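Local atomic coordinates of alpha-1,3-glucanase (Streptomyces thermodiastaticus, PDB entry 7C7D), a protein that probably hydrolyses internal alpha-1,3-glucosidic linkages of alpha-1,3-glucan, as a thermostable family GH87 glycoside hydrolase. Residues T529-E535 and A552-C558; T493-S497 and A523-G528; Q236-I242 and Q257-G263; H285-F291 and G316-M322. One frame throughout, in Å; residues are numbered along the deposited sequence. Where two conformers were deposited one is given.

Interaction 1: T529-E535 and A552-C558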
# COMPACT_ATOMS: atom_id res chain seq x y z
N THR A 529 -11.70 -19.94 -7.53
CA THR A 529 -12.27 -21.08 -6.84
C THR A 529 -13.71 -20.82 -6.39
O THR A 529 -14.64 -21.08 -7.15
CB THR A 529 -11.37 -21.53 -5.67
OG1 THR A 529 -11.16 -20.44 -4.77
CG2 THR A 529 -10.01 -22.02 -6.19
N VAL A 530 -13.90 -20.30 -5.18
CA VAL A 530 -15.23 -20.19 -4.60
C VAL A 530 -15.54 -18.75 -4.21
O VAL A 530 -14.66 -17.97 -3.84
CB VAL A 530 -15.42 -21.14 -3.39
CG1 VAL A 530 -15.28 -22.59 -3.82
CG2 VAL A 530 -14.43 -20.81 -2.28
N VAL A 531 -16.83 -18.41 -4.26
CA VAL A 531 -17.26 -17.09 -3.79
C VAL A 531 -17.12 -16.98 -2.27
O VAL A 531 -16.71 -15.94 -1.75
CB VAL A 531 -18.68 -16.77 -4.29
CG1 VAL A 531 -19.15 -15.43 -3.74
CG2 VAL A 531 -18.69 -16.75 -5.81
N VAL A 532 -17.45 -18.05 -1.55
CA VAL A 532 -17.37 -18.09 -0.10
C VAL A 532 -16.54 -19.30 0.31
O VAL A 532 -16.92 -20.44 0.02
CB VAL A 532 -18.75 -18.14 0.57
CG1 VAL A 532 -18.59 -18.26 2.09
CG2 VAL A 532 -19.57 -16.91 0.22
N GLN A 533 -15.42 -19.05 0.99
CA GLN A 533 -14.55 -20.08 1.54
C GLN A 533 -14.73 -20.02 3.05
O GLN A 533 -14.16 -19.15 3.72
CB GLN A 533 -13.11 -19.81 1.12
CG GLN A 533 -12.09 -20.82 1.60
CD GLN A 533 -10.69 -20.48 1.13
OE1 GLN A 533 -10.46 -20.25 -0.06
NE2 GLN A 533 -9.75 -20.46 2.06
N ALA A 534 -15.57 -20.91 3.59
CA ALA A 534 -15.97 -20.89 5.00
C ALA A 534 -15.26 -22.02 5.73
O ALA A 534 -15.57 -23.20 5.52
CB ALA A 534 -17.48 -21.01 5.14
N GLU A 535 -14.33 -21.65 6.61
CA GLU A 535 -13.52 -22.62 7.33
C GLU A 535 -13.55 -22.44 8.84
O GLU A 535 -12.91 -23.21 9.55
CB GLU A 535 -12.08 -22.57 6.83
CG GLU A 535 -11.97 -22.93 5.38
CD GLU A 535 -10.55 -22.89 4.90
OE1 GLU A 535 -10.09 -21.80 4.52
OE2 GLU A 535 -9.89 -23.95 4.94
N ALA A 552 -14.97 -22.82 -9.37
CA ALA A 552 -15.16 -24.11 -8.72
C ALA A 552 -16.55 -24.31 -8.13
O ALA A 552 -17.19 -25.33 -8.41
CB ALA A 552 -14.08 -24.36 -7.66
N ALA A 553 -17.03 -23.38 -7.31
CA ALA A 553 -18.33 -23.52 -6.66
C ALA A 553 -18.69 -22.20 -6.00
O ALA A 553 -17.83 -21.34 -5.76
CB ALA A 553 -18.33 -24.62 -5.60
N GLY A 554 -19.97 -22.05 -5.66
CA GLY A 554 -20.37 -20.89 -4.88
C GLY A 554 -19.77 -20.89 -3.49
O GLY A 554 -19.18 -19.89 -3.06
N ILE A 555 -19.89 -22.02 -2.78
CA ILE A 555 -19.56 -22.11 -1.36
C ILE A 555 -18.71 -23.35 -1.12
O ILE A 555 -19.05 -24.45 -1.58
CB ILE A 555 -20.82 -22.22 -0.49
CG1 ILE A 555 -21.75 -21.02 -0.67
CG2 ILE A 555 -20.44 -22.39 0.99
CD1 ILE A 555 -23.08 -21.21 0.04
N TYR A 556 -17.64 -23.18 -0.35
CA TYR A 556 -16.92 -24.26 0.30
C TYR A 556 -17.14 -24.07 1.79
O TYR A 556 -16.78 -23.03 2.34
CB TYR A 556 -15.43 -24.15 -0.05
CG TYR A 556 -14.53 -25.18 0.58
CD1 TYR A 556 -14.34 -26.41 -0.03
CD2 TYR A 556 -13.83 -24.91 1.75
CE1 TYR A 556 -13.50 -27.36 0.53
CE2 TYR A 556 -12.99 -25.85 2.31
CZ TYR A 556 -12.82 -27.07 1.69
OH TYR A 556 -11.99 -28.01 2.25
N ASN A 557 -17.80 -25.03 2.43
CA ASN A 557 -18.17 -24.89 3.84
C ASN A 557 -17.63 -26.10 4.59
O ASN A 557 -18.28 -27.14 4.66
CB ASN A 557 -19.69 -24.74 3.99
CG ASN A 557 -20.11 -24.40 5.41
OD1 ASN A 557 -19.35 -24.61 6.36
ND2 ASN A 557 -21.32 -23.88 5.57
N CYS A 558 -16.44 -25.95 5.17
CA CYS A 558 -15.73 -27.06 5.80
C CYS A 558 -14.96 -26.53 7.00
O CYS A 558 -13.74 -26.30 6.92
CB CYS A 558 -14.80 -27.75 4.79
SG CYS A 558 -15.54 -28.18 3.16
O HOH W 1 -11.40 -26.77 5.75

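Interaction 2: T493-S497 and A523-G528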
# COMPACT_ATOMS: atom_id res chain seq x y z
N THR A 493 -16.69 -4.84 -4.74
CA THR A 493 -16.42 -5.35 -6.08
C THR A 493 -15.17 -6.21 -5.98
O THR A 493 -14.13 -5.74 -5.52
CB THR A 493 -16.22 -4.19 -7.05
OG1 THR A 493 -17.41 -3.41 -7.09
CG2 THR A 493 -15.89 -4.68 -8.45
N ILE A 494 -15.29 -7.48 -6.38
CA ILE A 494 -14.19 -8.44 -6.30
C ILE A 494 -14.01 -9.04 -7.69
O ILE A 494 -14.92 -9.70 -8.20
CB ILE A 494 -14.43 -9.53 -5.24
CG1 ILE A 494 -14.68 -8.89 -3.86
CG2 ILE A 494 -13.25 -10.48 -5.20
CD1 ILE A 494 -14.91 -9.88 -2.73
N THR A 495 -12.85 -8.79 -8.30
CA THR A 495 -12.65 -9.07 -9.72
C THR A 495 -11.37 -9.86 -9.93
O THR A 495 -10.31 -9.47 -9.42
CB THR A 495 -12.58 -7.75 -10.49
OG1 THR A 495 -13.77 -7.00 -10.22
CG2 THR A 495 -12.44 -7.98 -12.00
N ASP A 496 -11.47 -10.96 -10.68
CA ASP A 496 -10.29 -11.70 -11.14
C ASP A 496 -9.47 -12.24 -9.98
O ASP A 496 -8.23 -12.22 -10.00
CB ASP A 496 -9.44 -10.86 -12.10
CG ASP A 496 -10.20 -10.42 -13.34
OD1 ASP A 496 -11.20 -11.08 -13.69
OD2 ASP A 496 -9.80 -9.43 -13.98
N SER A 497 -10.15 -12.73 -8.95
CA SER A 497 -9.45 -13.31 -7.82
C SER A 497 -8.83 -14.64 -8.22
O SER A 497 -9.52 -15.49 -8.80
CB SER A 497 -10.42 -13.57 -6.69
OG SER A 497 -11.09 -12.40 -6.27
N ALA A 523 -20.40 -7.35 -6.31
CA ALA A 523 -20.25 -7.74 -7.70
C ALA A 523 -18.97 -8.55 -7.79
O ALA A 523 -17.87 -8.00 -7.65
CB ALA A 523 -20.17 -6.51 -8.60
N VAL A 524 -19.11 -9.86 -7.98
CA VAL A 524 -17.99 -10.79 -7.93
C VAL A 524 -17.85 -11.39 -9.32
O VAL A 524 -18.80 -11.98 -9.84
CB VAL A 524 -18.23 -11.88 -6.87
CG1 VAL A 524 -17.06 -12.84 -6.81
CG2 VAL A 524 -18.49 -11.25 -5.49
N LYS A 525 -16.68 -11.25 -9.92
CA LYS A 525 -16.48 -11.67 -11.30
C LYS A 525 -15.17 -12.43 -11.42
O LYS A 525 -14.13 -11.98 -10.91
CB LYS A 525 -16.48 -10.47 -12.25
CG LYS A 525 -17.84 -9.83 -12.46
CD LYS A 525 -17.79 -8.71 -13.49
CE LYS A 525 -16.78 -8.99 -14.60
NZ LYS A 525 -15.47 -8.32 -14.35
N ASN A 526 -15.22 -13.57 -12.11
CA ASN A 526 -14.04 -14.35 -12.47
C ASN A 526 -13.23 -14.76 -11.24
O ASN A 526 -12.05 -14.42 -11.09
CB ASN A 526 -13.17 -13.63 -13.51
CG ASN A 526 -13.94 -13.31 -14.78
OD1 ASN A 526 -13.62 -12.35 -15.47
ND2 ASN A 526 -14.95 -14.12 -15.08
N THR A 527 -13.88 -15.51 -10.37
CA THR A 527 -13.26 -16.03 -9.15
C THR A 527 -12.66 -17.39 -9.46
O THR A 527 -13.34 -18.27 -10.00
CB THR A 527 -14.33 -16.15 -8.07
OG1 THR A 527 -14.96 -14.88 -7.87
CG2 THR A 527 -13.74 -16.63 -6.77
N GLY A 528 -11.39 -17.58 -9.11
CA GLY A 528 -10.72 -18.81 -9.46
C GLY A 528 -11.32 -20.04 -8.81
O GLY A 528 -11.47 -21.09 -9.45
O HOH W 2 -16.50 -7.65 -10.16
O HOH W 3 -13.22 -12.64 -8.11
O HOH W 4 -9.58 -15.67 -11.68

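Interaction 3: Q236-I242 and Q257-G263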
# COMPACT_ATOMS: atom_id res chain seq x y z
N GLN A 236 7.64 28.33 15.81
CA GLN A 236 6.57 27.76 16.62
C GLN A 236 5.28 28.55 16.42
O GLN A 236 5.28 29.78 16.51
CB GLN A 236 6.98 27.76 18.09
CG GLN A 236 7.99 26.67 18.43
CD GLN A 236 7.43 25.28 18.21
OE1 GLN A 236 6.67 24.77 19.04
NE2 GLN A 236 7.80 24.66 17.10
N GLY A 237 4.19 27.84 16.16
CA GLY A 237 2.94 28.46 15.78
C GLY A 237 2.90 28.93 14.34
O GLY A 237 1.90 29.55 13.94
N GLY A 238 3.94 28.67 13.56
CA GLY A 238 4.02 29.17 12.21
C GLY A 238 4.52 28.15 11.21
O GLY A 238 4.28 26.94 11.36
N VAL A 239 5.21 28.61 10.18
CA VAL A 239 5.53 27.80 9.01
C VAL A 239 7.03 27.80 8.80
O VAL A 239 7.66 28.86 8.77
CB VAL A 239 4.82 28.33 7.75
CG1 VAL A 239 5.24 27.52 6.52
CG2 VAL A 239 3.31 28.30 7.94
N VAL A 240 7.60 26.60 8.67
CA VAL A 240 8.96 26.41 8.20
C VAL A 240 8.90 26.11 6.71
O VAL A 240 8.18 25.20 6.29
CB VAL A 240 9.65 25.27 8.96
CG1 VAL A 240 10.99 24.98 8.33
CG2 VAL A 240 9.82 25.62 10.42
N TRP A 241 9.65 26.87 5.93
CA TRP A 241 9.67 26.74 4.48
C TRP A 241 10.90 25.95 4.05
O TRP A 241 12.01 26.21 4.52
CB TRP A 241 9.71 28.13 3.85
CG TRP A 241 9.87 28.13 2.37
CD1 TRP A 241 10.93 28.62 1.66
CD2 TRP A 241 8.93 27.66 1.40
NE1 TRP A 241 10.71 28.47 0.31
CE2 TRP A 241 9.49 27.88 0.13
CE3 TRP A 241 7.67 27.05 1.49
CZ2 TRP A 241 8.83 27.52 -1.05
CZ3 TRP A 241 7.02 26.70 0.33
CH2 TRP A 241 7.60 26.94 -0.93
N ILE A 242 10.68 24.97 3.18
CA ILE A 242 11.76 24.18 2.60
C ILE A 242 11.85 24.55 1.12
O ILE A 242 11.05 24.07 0.31
CB ILE A 242 11.50 22.67 2.75
CG1 ILE A 242 11.23 22.29 4.21
CG2 ILE A 242 12.67 21.88 2.20
CD1 ILE A 242 10.73 20.85 4.38
N GLN A 257 6.40 19.89 17.02
CA GLN A 257 5.07 20.26 17.46
C GLN A 257 4.84 21.71 17.07
O GLN A 257 5.78 22.47 16.87
CB GLN A 257 4.88 20.08 18.97
CG GLN A 257 5.89 20.84 19.85
CD GLN A 257 5.82 20.43 21.32
OE1 GLN A 257 5.56 19.27 21.65
NE2 GLN A 257 6.05 21.39 22.21
N ASN A 258 3.56 22.07 16.94
CA ASN A 258 3.16 23.46 16.73
C ASN A 258 3.89 24.10 15.56
O ASN A 258 4.46 25.19 15.66
CB ASN A 258 3.34 24.30 18.00
CG ASN A 258 2.53 23.78 19.16
OD1 ASN A 258 3.04 23.59 20.26
ND2 ASN A 258 1.25 23.54 18.92
N VAL A 259 3.90 23.40 14.42
CA VAL A 259 4.67 23.86 13.28
C VAL A 259 4.12 23.23 12.02
O VAL A 259 3.64 22.09 12.03
CB VAL A 259 6.18 23.56 13.47
CG1 VAL A 259 6.46 22.06 13.30
CG2 VAL A 259 7.03 24.40 12.52
N THR A 260 4.18 23.98 10.93
CA THR A 260 3.96 23.47 9.59
C THR A 260 5.31 23.41 8.90
O THR A 260 6.06 24.39 8.91
CB THR A 260 3.02 24.41 8.82
OG1 THR A 260 1.72 24.37 9.41
CG2 THR A 260 2.93 24.00 7.36
N LEU A 261 5.65 22.24 8.38
CA LEU A 261 6.85 22.06 7.57
C LEU A 261 6.37 21.93 6.13
O LEU A 261 5.74 20.93 5.77
CB LEU A 261 7.60 20.81 8.02
CG LEU A 261 9.04 20.59 7.58
CD1 LEU A 261 9.87 21.83 7.79
CD2 LEU A 261 9.64 19.42 8.34
N GLN A 262 6.64 22.96 5.33
CA GLN A 262 6.06 23.07 4.00
C GLN A 262 7.15 23.22 2.96
O GLN A 262 7.99 24.12 3.04
CB GLN A 262 5.13 24.28 3.94
CG GLN A 262 4.55 24.51 2.56
CD GLN A 262 3.42 25.50 2.58
OE1 GLN A 262 2.97 25.92 3.65
NE2 GLN A 262 2.95 25.90 1.40
N GLY A 263 7.11 22.34 1.95
CA GLY A 263 7.96 22.46 0.79
C GLY A 263 7.24 23.12 -0.38
O GLY A 263 6.08 23.52 -0.30
O HOH W 5 5.54 24.49 21.51
O HOH W 6 8.03 23.58 20.68
O HOH W 7 1.67 25.91 11.77

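Interaction 4: H285-F291 and G316-M322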
# COMPACT_ATOMS: atom_id res chain seq x y z
N HIS A 285 -0.48 19.64 16.42
CA HIS A 285 -0.58 20.76 15.50
C HIS A 285 0.64 20.82 14.59
O HIS A 285 1.22 21.88 14.34
CB HIS A 285 -0.87 22.07 16.23
CG HIS A 285 -2.05 21.97 17.14
ND1 HIS A 285 -3.34 22.06 16.69
CD2 HIS A 285 -2.13 21.71 18.47
CE1 HIS A 285 -4.17 21.90 17.71
NE2 HIS A 285 -3.46 21.69 18.80
N VAL A 286 1.02 19.64 14.11
CA VAL A 286 2.09 19.47 13.14
C VAL A 286 1.44 19.29 11.78
O VAL A 286 0.54 18.46 11.62
CB VAL A 286 2.93 18.23 13.48
CG1 VAL A 286 3.97 18.00 12.39
CG2 VAL A 286 3.57 18.37 14.85
N HIS A 287 1.90 20.04 10.79
CA HIS A 287 1.41 19.89 9.43
C HIS A 287 2.60 19.69 8.50
O HIS A 287 3.37 20.63 8.27
CB HIS A 287 0.55 21.08 9.04
CG HIS A 287 -0.54 21.34 10.02
ND1 HIS A 287 -1.68 20.56 10.09
CD2 HIS A 287 -0.64 22.24 11.02
CE1 HIS A 287 -2.44 20.99 11.08
NE2 HIS A 287 -1.83 22.01 11.66
N LEU A 288 2.77 18.47 7.99
CA LEU A 288 3.82 18.16 7.03
C LEU A 288 3.20 18.23 5.65
O LEU A 288 2.21 17.54 5.38
CB LEU A 288 4.41 16.78 7.31
CG LEU A 288 4.87 16.49 8.74
CD1 LEU A 288 5.44 15.08 8.86
CD2 LEU A 288 5.90 17.53 9.18
N LYS A 289 3.75 19.09 4.79
CA LYS A 289 3.09 19.40 3.52
C LYS A 289 4.10 19.55 2.39
O LYS A 289 5.05 20.33 2.50
CB LYS A 289 2.31 20.72 3.59
CG LYS A 289 1.25 20.82 4.67
CD LYS A 289 0.54 22.17 4.55
CE LYS A 289 -0.68 22.22 5.45
NZ LYS A 289 -1.32 23.57 5.48
N ASP A 290 3.82 18.88 1.27
CA ASP A 290 4.37 19.25 -0.03
C ASP A 290 5.89 19.15 -0.10
O ASP A 290 6.56 20.01 -0.67
CB ASP A 290 3.90 20.64 -0.48
CG ASP A 290 2.39 20.81 -0.38
OD1 ASP A 290 1.66 19.80 -0.51
OD2 ASP A 290 1.94 21.95 -0.19
N PHE A 291 6.45 18.09 0.48
CA PHE A 291 7.85 17.76 0.23
C PHE A 291 8.01 16.25 0.11
O PHE A 291 7.07 15.48 0.32
CB PHE A 291 8.86 18.43 1.20
CG PHE A 291 8.74 18.03 2.66
CD1 PHE A 291 7.75 18.57 3.47
CD2 PHE A 291 9.69 17.19 3.24
CE1 PHE A 291 7.68 18.24 4.82
CE2 PHE A 291 9.62 16.86 4.59
CZ PHE A 291 8.62 17.39 5.38
N GLY A 316 -4.38 16.89 16.32
CA GLY A 316 -4.64 17.98 15.39
C GLY A 316 -3.60 18.15 14.31
O GLY A 316 -3.33 19.28 13.88
N SER A 317 -3.01 17.06 13.85
CA SER A 317 -1.91 17.11 12.91
C SER A 317 -2.33 16.59 11.54
O SER A 317 -3.41 16.02 11.37
CB SER A 317 -0.72 16.32 13.46
OG SER A 317 -0.19 17.03 14.57
N SER A 318 -1.46 16.79 10.55
CA SER A 318 -1.76 16.34 9.20
C SER A 318 -0.48 16.09 8.41
O SER A 318 0.57 16.68 8.68
CB SER A 318 -2.64 17.35 8.45
OG SER A 318 -1.97 18.58 8.24
N VAL A 319 -0.60 15.21 7.42
CA VAL A 319 0.47 14.87 6.50
C VAL A 319 -0.15 14.84 5.11
O VAL A 319 -1.04 14.03 4.86
CB VAL A 319 1.10 13.50 6.82
CG1 VAL A 319 2.17 13.15 5.81
CG2 VAL A 319 1.64 13.47 8.24
N SER A 320 0.30 15.72 4.22
CA SER A 320 -0.35 15.83 2.92
C SER A 320 0.62 16.27 1.83
O SER A 320 1.58 17.00 2.08
CB SER A 320 -1.55 16.79 2.98
OG SER A 320 -1.14 18.10 3.34
N GLY A 321 0.33 15.84 0.60
CA GLY A 321 1.13 16.23 -0.54
C GLY A 321 2.54 15.70 -0.53
O GLY A 321 3.41 16.27 -1.20
N MET A 322 2.81 14.63 0.21
CA MET A 322 4.16 14.11 0.39
C MET A 322 4.47 13.01 -0.61
O MET A 322 3.58 12.31 -1.10
CB MET A 322 4.34 13.54 1.79
CG MET A 322 3.99 14.50 2.92
SD MET A 322 5.15 15.87 3.12
CE MET A 322 6.67 15.00 3.49
O HOH W 8 -4.61 21.54 14.14
O HOH W 9 -0.44 18.56 6.05
O HOH W 10 -0.65 19.47 1.03

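Interaction 1: T529-E535 and A552-C558
Glu535 and Cys558 face each other at one end of a parallel pair, whose strands 532-534 and 555-557 run 4.8 Å apart with axes only 1° from parallel. The ladder between them is regular: Val532 O takes the N-H of Tyr556, Tyr556 O that of Ala534, and Ala534 O that of Cys558. At the other end Thr529 O receives Ala552 N and, weakly, Ala553 N, just ahead of the corners at Val531 and Gly554.

The Glu535 side chain is the one to follow outward. CB starts 4.1 Å from Cys558 O, and CG keeps the same distance while coming to the edge of the Tyr556 ring, 4.4 Å from CE2. Beyond CG the chain is extended, which carries the carboxylate off the ring edge, toward Gln533. OE1 accepts a bond of 2.8 Å from Gln533 NE2, which arrives from above the carboxylate plane, 43° out of it. OE2 takes a weak bond from a water that also donates to Cys558 O at 2.7 Å, and so bridges the two segments. With an alanine here, Gln533 NE2 would probably lose one of its two acceptors, keeping Pro470 O, and the edge of Tyr556 its neighbour.

Over one face of the Tyr556 ring sits Cys558 SG, 3.3 Å above the plane and offset toward the rim; Trp588 stacks on the ring too, and SG is tied to Cys585 by a disulfide. These are the last two strands of one wall of a parallel beta-helix, closed off here by a disulfide-linked C-terminal tail rich in tryptophan.

Interaction 2: T493-S497 and A523-G528
Ile494 and Val524 pair side by side in two parallel strands that lie 4.8 Å apart, parts of the neighbouring beta-helix strands 486-495 and 517-527, and backbone bonds do most of the joining. Ala523 O receives Ile494 N, Ile494 O receives Lys525 N, and Lys525 O receives Asp496 N, each at 2.9 Å. Past the strands, Gly528 N reaches Ser497 O at 2.8 Å. CA-H...O contacts fill in between, such as Val524 CA to Ile494 O.

Water is the second kind of link. One molecule donates to Ala523 O and bonds Thr495 OG1; another joins Lys525 O, Ser497 N and Thr527 OG1; a third donates to both Ser497 O and Asn526 O. Ala523 O, Lys525 O and Ser497 O thus accept two bonds apiece, one from backbone and one from solvent.

Side chains add less. Ile494 CB meets Val524 CG2 at 4.4 Å on the buried face, where Phe502 touches both residues. Asp496 and Asn526, both with left-handed backbone angles, point the same way.

With apolar contact this sparse, the chemistry implies a junction that rests on main-chain polarity, with carbonyls along it that accept from both backbone and solvent.

Interaction 3: Q236-I242 and Q257-G263
Strands 238-242 and 259-263 run parallel with a closest axis approach of 4.7 Å and a twist of 24°, bonded by Gly238 O to Thr260 N, Thr260 O to Val240 N, Val240 O to Gln262 N and Gln262 O to Ile242 N. They are strands of neighbouring rungs near the N-terminal end of the right-handed parallel beta-helix of the pectate lyase-like family.

On the inner face Val240 CG2 meets Val259 CG2 at 3.7 Å. In the modelled conformer of Leu261, Val240 lies alongside it and Ile242 CD1 reaches across toward its branch point. Helix 225-234 covers this end of the coil, setting Ala231 against Val240 and Phe228 against Ile242.

On the other face Trp241 works chiefly through its six-membered ring. With CG anti to the backbone N (chi1 174°), the indole swings over to the second strand and brings CE3 within 3.3 Å of Gln262 O. CZ3 lies 3.4 Å from Gly263 O and also meets the CG methylene of Gln262. Gln204 and Pro205 pack on the same indole, so a serine in its place would probably open a gap between them and the strand and uncover the Gln262 and Gly263 carbonyls.

Before the strands begin, the Gln236 side chain bends at chi2 toward the other segment. Its NE2 donates to Gln257 O at 3.0 Å, and also to Ile232 O of the helix. The amide planes of Gln236 and Asn258 stand 65° apart, bridged by a water that donates to Gln236 OE1 at 2.7 Å and to Asn258 OD1 at 2.9 Å.

Interaction 4: H285-F291 and G316-M322
Val286 N finds its acceptor in a side chain, Ser317 OG, at 2.9 Å, and that hydroxyl is in turn bonded to Leu313 O. From there strands 286-289 and 318-320 form an ordinary parallel ladder, as strands of adjacent rungs of the beta-helix: Val286 O takes Ser318 N, Ser318 O takes Leu288 N, Leu288 O takes Ser320 N, and Ser320 O takes Asp290 N.

The face that carries His287, Ser318, Lys289 and Ser320 is polar. His287 ND1 and Ser318 OG share a bond of 2.7 Å, nearly straight at 167°, in which either may be the donor. The hydroxyl meets the ring at its edge, near the plane; placing OG between the backbone N and the carbonyl carbon (chi1 65°) turns it to the imidazole. A single water gathers three partners, bonding Ser318 OG and Ser320 OG and donating to Leu288 O, so that this carbonyl accepts twice. A second joins Ser320 OG to Asp290 OD1. At the start of the pair another water donates to Gly316 O at 2.6 Å and bonds His285 ND1. Asn345, from the next rung, serves Val319 O and Met322 N with its two amide atoms.

The opposite face is apolar, Leu288 CD1 lying beside Val319 CG2. Phe291 N has a weak sulfur acceptor, Met322 SD at 3.7 Å. Bent at chi2 and chi3, the methionine lays SD over the Phe291 ring, a Met-aromatic contact, and makes a CH-pi contact with its methyl, CE lying 3.4 Å from the ring centroid and just 3° off the normal.

Interactions 3 and 4 are consecutive steps of one ladder: the centres of the two interactions lie about 9 Å apart, strand 259-263 is next to strand 286-289, and Leu261 N approaches His287 O at 2.8 Å, probably as a hydrogen bond. Interactions 1 and 2 form the other group, about 13 Å apart centre to centre; Gly528 runs straight into Thr529, so the chain leaves one pairing and turns directly into the next, on a different wall of the coil. The groups lie on opposite sides of the chain's centre, interactions 1 and 3 being about 53 Å apart between centres. The calcium ion belongs to neither group, though Asp496 of interaction 2 has its side chain about 13 Å from it.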